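Local coordinates for putative efflux transporter (Bacteroides eggerthii, PDB 4L8J), which probably serves as the periplasmic membrane-fusion (adaptor) subunit of a tripartite efflux pump, at the interface of chains A and B. Sequence-based numbering; all coordinates share one arbitrary frame. Chains: chain A/B, Putative efflux transporter.

Contact 1: the interface of chains A and B. Residues chain A 10-13, 275, 277, 282; chain B 309-313, 326.
Strand 309-313 of chain B lies between two strands of chain A, 8-14 and 271-278, so a sheet runs across the dimer. Against A:Lys11 and A:Ala13 the strands are antiparallel: A:Ala13 N donates a hydrogen bond to B:Val310 O at 3.0 Å, nearly along the C=O axis. The other edge is sewn by A:Val277 N to B:Thr309 O, 2.7 Å and nearly straight (172° at H), and by B:Val311 N, which donates to A:Trp275 O at 3.0 Å in the carbonyl plane, while a water spans A:Trp275 N and B:Val311 O.

On one face of this sheet B:Val311 is the hub. Its CG1 is anti to the backbone N (chi1 166°), leaving CG2 beside that nitrogen and turned to chain A, where it meets A:Val277 CG2 at 3.7 Å and also touches A:Val282 CG1. Both valines cross it at about a right angle, their branched methyls filling the sheet face. Of the A:Trp275 side chain it is CB that touches B:Val311; A:Val282 CG2 lies over one face of the ring, near the rim.

Beside this cluster B:Glu326, extended beyond CG, crosses A:Thr12 at about a right angle. A:Thr12 holds OG1 in the crowded position between N and carbonyl carbon (chi1 67°), and this short hydroxyl donates to B:Glu326 OE1 at 2.7 Å, from above the carboxylate plane. Threonine offers a donor close to its strand; glutamate's longer chain carries an acceptor to it. An alanine in place of B:Glu326 would probably leave the A:Thr12 hydroxyl without this partner. The other carboxylate oxygen, OE2, meets A:Val277 CG1 tip to tip at 3.5 Å.

Contact 2: the interface of chains A and B. Residues chain A 3-9, 280-281; chain B 317-318, 322-325.
B:Arg323, A:Arg8 and B:Gln322 bury the most surface where the N-terminal segment of chain A runs beside the C-terminal strand of chain B. B:Arg323 is extended from CG to NE, and its long methylene stem is what chain A uses: A:Val7 crosses it obliquely, CG2 lying 3.8 Å from B:Arg323 CB and as near to CD. A:Val7 CG1, anti to the backbone N (chi1 -179°), turns toward the B:Ile324 backbone instead. An arginine suits this place because its stem packs while its head stays polar; NH1 reaches a water that also binds A:Asn280 O.

A:Arg8 starts with CG anti to the backbone N, then bends at chi2 and chi3, which folds the chain over B:Gln317. B:Gln317 CB lies 3.9 Å from A:Arg8 NE, over one guanidinium face and toward its rim. The aliphatic part of A:Arg8 slides past B:Leu318 in the opposite direction, with CB 3.9 Å from B:Leu318 CD2. Arginine serves both neighbours: a flexible apolar stem for the leucine, a flat head for the glutamine's CB.

B:Gln322 is extended beyond CG, and its amide reaches A:Leu6 O through NE2 at 2.8 Å. The bond is nearly straight (173° at H), and the acceptor lies in the glutamine's amide plane, although the donor stands above the carbonyl plane. Glutamine fits because it can satisfy a main-chain carbonyl without adding charge.

Main-chain bonds fix the register, beginning with B:Arg323 N to A:Thr4 O at 2.9 Å. In the fold, strand 324-326 is held from both sides: B:Lys325 N bonds to A:Arg8 O, in parallel pairing with the start of strand 8-14, and B:Ile324 N bonds to A:Asn280 O, in the turn between strands 271-278 and 281-289.

Contact 1: the interface of chains A and B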
loop_
_atom_site.group_PDB
_atom_site.type_symbol
_atom_site.label_atom_id
_atom_site.label_comp_id
_atom_site.label_asym_id
_atom_site.label_seq_id
_atom_site.Cartn_x
_atom_site.Cartn_y
_atom_site.Cartn_z
ATOM N N VAL A 10 -21.971 -21.522 10.090
ATOM C CA VAL A 10 -21.148 -20.310 9.881
ATOM C C VAL A 10 -19.960 -20.650 9.022
ATOM O O VAL A 10 -19.426 -21.755 9.142
ATOM C CB VAL A 10 -20.649 -19.648 11.223
ATOM C CG1 VAL A 10 -21.799 -19.119 12.086
ATOM C CG2 VAL A 10 -19.751 -20.590 12.030
ATOM N N LYS A 11 -19.499 -19.688 8.195
ATOM C CA LYS A 11 -18.223 -19.836 7.479
ATOM C C LYS A 11 -17.173 -19.206 8.388
ATOM O O LYS A 11 -17.492 -18.289 9.150
ATOM C CB LYS A 11 -18.233 -19.209 6.076
ATOM C CG LYS A 11 -19.039 -19.997 5.043
ATOM C CD LYS A 11 -18.876 -19.412 3.644
ATOM C CE LYS A 11 -19.897 -19.929 2.652
ATOM N NZ LYS A 11 -21.244 -19.329 2.862
ATOM N N THR A 12 -15.962 -19.777 8.415
ATOM C CA THR A 12 -14.891 -19.303 9.282
ATOM C C THR A 12 -13.582 -19.200 8.513
ATOM O O THR A 12 -13.456 -19.739 7.413
ATOM C CB THR A 12 -14.679 -20.257 10.481
ATOM O OG1 THR A 12 -14.189 -21.500 9.972
ATOM C CG2 THR A 12 -15.926 -20.452 11.355
ATOM N N ALA A 13 -12.593 -18.573 9.137
ATOM C CA ALA A 13 -11.228 -18.482 8.628
ATOM C C ALA A 13 -10.298 -18.477 9.789
ATOM O O ALA A 13 -10.708 -18.140 10.912
ATOM C CB ALA A 13 -11.046 -17.215 7.799
ATOM N N TRP A 275 -16.146 -12.501 15.894
ATOM C CA TRP A 275 -16.611 -13.670 16.645
ATOM C C TRP A 275 -15.487 -14.675 16.611
ATOM O O TRP A 275 -15.111 -15.110 15.523
ATOM C CB TRP A 275 -17.890 -14.292 16.043
ATOM C CG TRP A 275 -19.153 -13.501 16.182
ATOM C CD1 TRP A 275 -19.911 -12.981 15.171
ATOM C CD2 TRP A 275 -19.846 -13.202 17.403
ATOM N NE1 TRP A 275 -21.035 -12.375 15.685
ATOM C CE2 TRP A 275 -21.013 -12.483 17.055
ATOM C CE3 TRP A 275 -19.612 -13.508 18.760
ATOM C CZ2 TRP A 275 -21.938 -12.043 18.019
ATOM C CZ3 TRP A 275 -20.524 -13.074 19.709
ATOM C CH2 TRP A 275 -21.654 -12.319 19.340
ATOM N N VAL A 277 -14.239 -18.412 17.336
ATOM C CA VAL A 277 -14.789 -19.759 17.418
ATOM C C VAL A 277 -13.855 -20.617 18.270
ATOM O O VAL A 277 -12.722 -20.871 17.875
ATOM C CB VAL A 277 -14.997 -20.386 16.023
ATOM C CG1 VAL A 277 -15.583 -21.798 16.136
ATOM C CG2 VAL A 277 -15.878 -19.497 15.161
ATOM N N VAL A 282 -19.275 -19.422 19.783
ATOM C CA VAL A 282 -18.723 -18.105 19.471
ATOM C C VAL A 282 -18.715 -17.206 20.697
ATOM O O VAL A 282 -19.580 -17.319 21.557
ATOM C CB VAL A 282 -19.396 -17.399 18.276
ATOM C CG1 VAL A 282 -19.133 -18.161 16.979
ATOM C CG2 VAL A 282 -20.893 -17.173 18.509
ATOM N N THR B 309 -9.628 -18.838 15.295
ATOM C CA THR B 309 -10.677 -18.970 14.289
ATOM C C THR B 309 -11.732 -17.865 14.437
ATOM O O THR B 309 -12.311 -17.705 15.510
ATOM C CB THR B 309 -11.303 -20.372 14.388
ATOM O OG1 THR B 309 -10.253 -21.324 14.301
ATOM C CG2 THR B 309 -12.324 -20.629 13.297
ATOM N N VAL B 310 -12.024 -17.148 13.343
ATOM C CA VAL B 310 -13.059 -16.100 13.346
ATOM C C VAL B 310 -14.219 -16.491 12.404
ATOM O O VAL B 310 -13.986 -17.179 11.424
ATOM C CB VAL B 310 -12.524 -14.679 12.997
ATOM C CG1 VAL B 310 -11.552 -14.156 14.061
ATOM C CG2 VAL B 310 -11.870 -14.635 11.607
ATOM N N VAL B 311 -15.445 -16.010 12.675
ATOM C CA VAL B 311 -16.611 -16.200 11.796
ATOM C C VAL B 311 -16.476 -15.188 10.628
ATOM O O VAL B 311 -16.204 -14.027 10.893
ATOM C CB VAL B 311 -17.937 -15.984 12.585
ATOM C CG1 VAL B 311 -19.138 -15.837 11.648
ATOM C CG2 VAL B 311 -18.170 -17.107 13.601
ATOM N N THR B 312 -16.690 -15.608 9.371
ATOM C CA THR B 312 -16.607 -14.717 8.202
ATOM C C THR B 312 -17.971 -14.565 7.480
ATOM O O THR B 312 -18.100 -13.713 6.603
ATOM C CB THR B 312 -15.534 -15.199 7.232
ATOM O OG1 THR B 312 -15.884 -16.507 6.766
ATOM C CG2 THR B 312 -14.159 -15.214 7.858
ATOM N N ALA B 313 -18.947 -15.420 7.806
ATOM C CA ALA B 313 -20.324 -15.401 7.263
ATOM C C ALA B 313 -21.274 -15.936 8.325
ATOM O O ALA B 313 -21.043 -17.004 8.891
ATOM C CB ALA B 313 -20.424 -16.237 5.978
ATOM N N GLU B 326 -19.451 -25.250 11.653
ATOM C CA GLU B 326 -18.604 -24.714 10.604
ATOM C C GLU B 326 -18.998 -25.368 9.286
ATOM O O GLU B 326 -19.077 -26.597 9.215
ATOM C CB GLU B 326 -17.115 -24.933 10.934
ATOM C CG GLU B 326 -16.661 -24.135 12.159
ATOM C CD GLU B 326 -15.159 -23.977 12.367
ATOM O OE1 GLU B 326 -14.426 -23.770 11.371
ATOM O OE2 GLU B 326 -14.721 -24.000 13.539
HETATM O O HOH W 1 -16.499 -12.470 13.087
HETATM O O HOH W 2 -10.166 -19.659 17.968
#

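Contact 2: the interface of chains A and B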
loop_
_atom_site.group_PDB
_atom_site.type_symbol
_atom_site.label_atom_id
_atom_site.label_comp_id
_atom_site.label_asym_id
_atom_site.label_seq_id
_atom_site.Cartn_x
_atom_site.Cartn_y
_atom_site.Cartn_z
ATOM N N ASP A 3 -31.808 -19.246 20.846
ATOM C CA ASP A 3 -30.929 -19.090 22.001
ATOM C C ASP A 3 -29.489 -19.531 21.637
ATOM O O ASP A 3 -29.156 -19.587 20.451
ATOM C CB ASP A 3 -31.492 -19.893 23.195
ATOM C CG ASP A 3 -31.351 -21.414 23.129
ATOM O OD1 ASP A 3 -31.457 -21.977 22.014
ATOM O OD2 ASP A 3 -31.132 -22.035 24.195
ATOM N N THR A 4 -28.640 -19.835 22.650
ATOM C CA THR A 4 -27.270 -20.307 22.437
ATOM C C THR A 4 -27.292 -21.798 21.971
ATOM O O THR A 4 -26.369 -22.245 21.284
ATOM C CB THR A 4 -26.400 -20.107 23.706
ATOM O OG1 THR A 4 -26.996 -20.790 24.812
ATOM C CG2 THR A 4 -26.155 -18.618 24.051
ATOM N N ALA A 5 -28.356 -22.552 22.350
ATOM C CA ALA A 5 -28.533 -23.964 21.981
ATOM C C ALA A 5 -28.903 -24.116 20.486
ATOM O O ALA A 5 -28.695 -25.202 19.923
ATOM C CB ALA A 5 -29.590 -24.613 22.858
ATOM N N LEU A 6 -29.416 -23.020 19.845
ATOM C CA LEU A 6 -29.737 -23.003 18.430
ATOM C C LEU A 6 -28.434 -22.973 17.670
ATOM O O LEU A 6 -27.683 -21.997 17.735
ATOM C CB LEU A 6 -30.657 -21.828 18.057
ATOM C CG LEU A 6 -31.531 -22.033 16.805
ATOM C CD1 LEU A 6 -32.686 -23.005 17.084
ATOM C CD2 LEU A 6 -32.146 -20.708 16.328
ATOM N N VAL A 7 -28.130 -24.076 17.010
ATOM C CA VAL A 7 -26.884 -24.257 16.269
ATOM C C VAL A 7 -27.031 -23.570 14.936
ATOM O O VAL A 7 -27.954 -23.862 14.192
ATOM C CB VAL A 7 -26.494 -25.745 16.149
ATOM C CG1 VAL A 7 -25.176 -25.924 15.394
ATOM C CG2 VAL A 7 -26.389 -26.363 17.536
ATOM N N ARG A 8 -26.114 -22.639 14.662
ATOM C CA ARG A 8 -26.100 -21.828 13.466
ATOM C C ARG A 8 -24.955 -22.234 12.567
ATOM O O ARG A 8 -23.822 -22.274 13.037
ATOM C CB ARG A 8 -25.959 -20.333 13.872
ATOM C CG ARG A 8 -26.262 -19.298 12.767
ATOM C CD ARG A 8 -27.753 -19.117 12.502
ATOM N NE ARG A 8 -28.480 -18.666 13.687
ATOM C CZ ARG A 8 -29.768 -18.348 13.702
ATOM N NH1 ARG A 8 -30.492 -18.432 12.591
ATOM N NH2 ARG A 8 -30.344 -17.941 14.823
ATOM N N PRO A 9 -25.201 -22.501 11.262
ATOM C CA PRO A 9 -24.068 -22.778 10.347
ATOM C C PRO A 9 -23.303 -21.474 10.074
ATOM O O PRO A 9 -23.920 -20.418 9.945
ATOM C CB PRO A 9 -24.741 -23.335 9.088
ATOM C CG PRO A 9 -26.093 -22.734 9.085
ATOM C CD PRO A 9 -26.487 -22.458 10.535
ATOM N N ASN A 280 -16.581 -25.057 19.006
ATOM C CA ASN A 280 -17.825 -24.926 18.233
ATOM C C ASN A 280 -18.861 -23.966 18.891
ATOM O O ASN A 280 -20.073 -24.145 18.716
ATOM C CB ASN A 280 -18.436 -26.321 17.972
ATOM C CG ASN A 280 -17.716 -27.093 16.886
ATOM O OD1 ASN A 280 -17.829 -26.799 15.683
ATOM N ND2 ASN A 280 -16.978 -28.119 17.285
ATOM N N LYS A 281 -18.366 -22.932 19.617
ATOM C CA LYS A 281 -19.157 -21.836 20.207
ATOM C C LYS A 281 -18.488 -20.491 19.862
ATOM O O LYS A 281 -17.268 -20.436 19.683
ATOM C CB LYS A 281 -19.320 -21.944 21.729
ATOM C CG LYS A 281 -20.085 -23.158 22.263
ATOM C CD LYS A 281 -19.728 -23.419 23.741
ATOM C CE LYS A 281 -20.225 -22.347 24.709
ATOM N NZ LYS A 281 -19.513 -22.378 26.021
ATOM N N GLN B 317 -26.419 -13.177 12.846
ATOM C CA GLN B 317 -27.399 -14.090 13.428
ATOM C C GLN B 317 -26.814 -14.839 14.636
ATOM O O GLN B 317 -27.175 -15.982 14.894
ATOM C CB GLN B 317 -27.853 -15.070 12.342
ATOM C CG GLN B 317 -28.522 -14.391 11.149
ATOM C CD GLN B 317 -28.263 -15.178 9.897
ATOM O OE1 GLN B 317 -27.161 -15.156 9.331
ATOM N NE2 GLN B 317 -29.267 -15.922 9.458
ATOM N N LEU B 318 -25.916 -14.196 15.377
ATOM C CA LEU B 318 -25.232 -14.833 16.507
ATOM C C LEU B 318 -25.305 -14.017 17.779
ATOM O O LEU B 318 -25.337 -12.789 17.733
ATOM C CB LEU B 318 -23.743 -15.057 16.155
ATOM C CG LEU B 318 -23.455 -16.063 15.066
ATOM C CD1 LEU B 318 -21.997 -16.004 14.660
ATOM C CD2 LEU B 318 -23.833 -17.470 15.502
ATOM N N GLN B 322 -23.194 -18.684 21.677
ATOM C CA GLN B 322 -24.018 -19.536 20.803
ATOM C C GLN B 322 -23.199 -20.649 20.129
ATOM O O GLN B 322 -22.087 -20.420 19.667
ATOM C CB GLN B 322 -24.727 -18.692 19.731
ATOM C CG GLN B 322 -25.739 -19.483 18.897
ATOM C CD GLN B 322 -26.727 -18.621 18.145
ATOM O OE1 GLN B 322 -26.657 -17.399 18.136
ATOM N NE2 GLN B 322 -27.704 -19.247 17.518
ATOM N N ARG B 323 -23.772 -21.847 20.077
ATOM C CA ARG B 323 -23.203 -22.982 19.366
ATOM C C ARG B 323 -23.249 -22.731 17.857
ATOM O O ARG B 323 -24.228 -22.160 17.350
ATOM C CB ARG B 323 -23.989 -24.267 19.655
ATOM C CG ARG B 323 -24.047 -24.754 21.083
ATOM C CD ARG B 323 -24.914 -26.011 21.061
ATOM N NE ARG B 323 -24.889 -26.771 22.312
ATOM C CZ ARG B 323 -23.931 -27.629 22.653
ATOM N NH1 ARG B 323 -22.883 -27.819 21.855
ATOM N NH2 ARG B 323 -24.004 -28.291 23.802
ATOM N N ILE B 324 -22.245 -23.239 17.129
ATOM C CA ILE B 324 -22.231 -23.088 15.682
ATOM C C ILE B 324 -21.872 -24.400 15.018
ATOM O O ILE B 324 -21.372 -25.325 15.667
ATOM C CB ILE B 324 -21.245 -21.941 15.229
ATOM C CG1 ILE B 324 -19.791 -22.140 15.732
ATOM C CG2 ILE B 324 -21.757 -20.547 15.587
ATOM C CD1 ILE B 324 -18.930 -23.056 14.885
ATOM N N LYS B 325 -22.016 -24.439 13.686
ATOM C CA LYS B 325 -21.525 -25.536 12.883
ATOM C C LYS B 325 -20.728 -24.892 11.761
ATOM O O LYS B 325 -21.250 -24.031 11.044
ATOM C CB LYS B 325 -22.637 -26.493 12.380
ATOM C CG LYS B 325 -22.045 -27.635 11.570
ATOM C CD LYS B 325 -23.076 -28.452 10.831
ATOM C CE LYS B 325 -22.374 -29.402 9.930
ATOM N NZ LYS B 325 -22.243 -30.729 10.532
HETATM O O HOH W 3 -21.409 -26.439 19.850
#

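Contact 1 and contact 2 adjoin, their C-alpha centres about 11 Å apart, and follow one another along the same chain A strand, 8-14. Both also draw on strand 281-289 of chain A and strand 324-326 of chain B. Contact 2 engages the N-terminal end of the A strand, contact 1 its continuation, where strand 309-313 of B joins in. The C-terminal strands of one chain thus complete the sheet of the other. Two-fold symmetry repeats both contacts with chains exchanged, an intertwined pairing that suggests reciprocal strand exchange, although the structure alone does not show that the dimer forms in the cell.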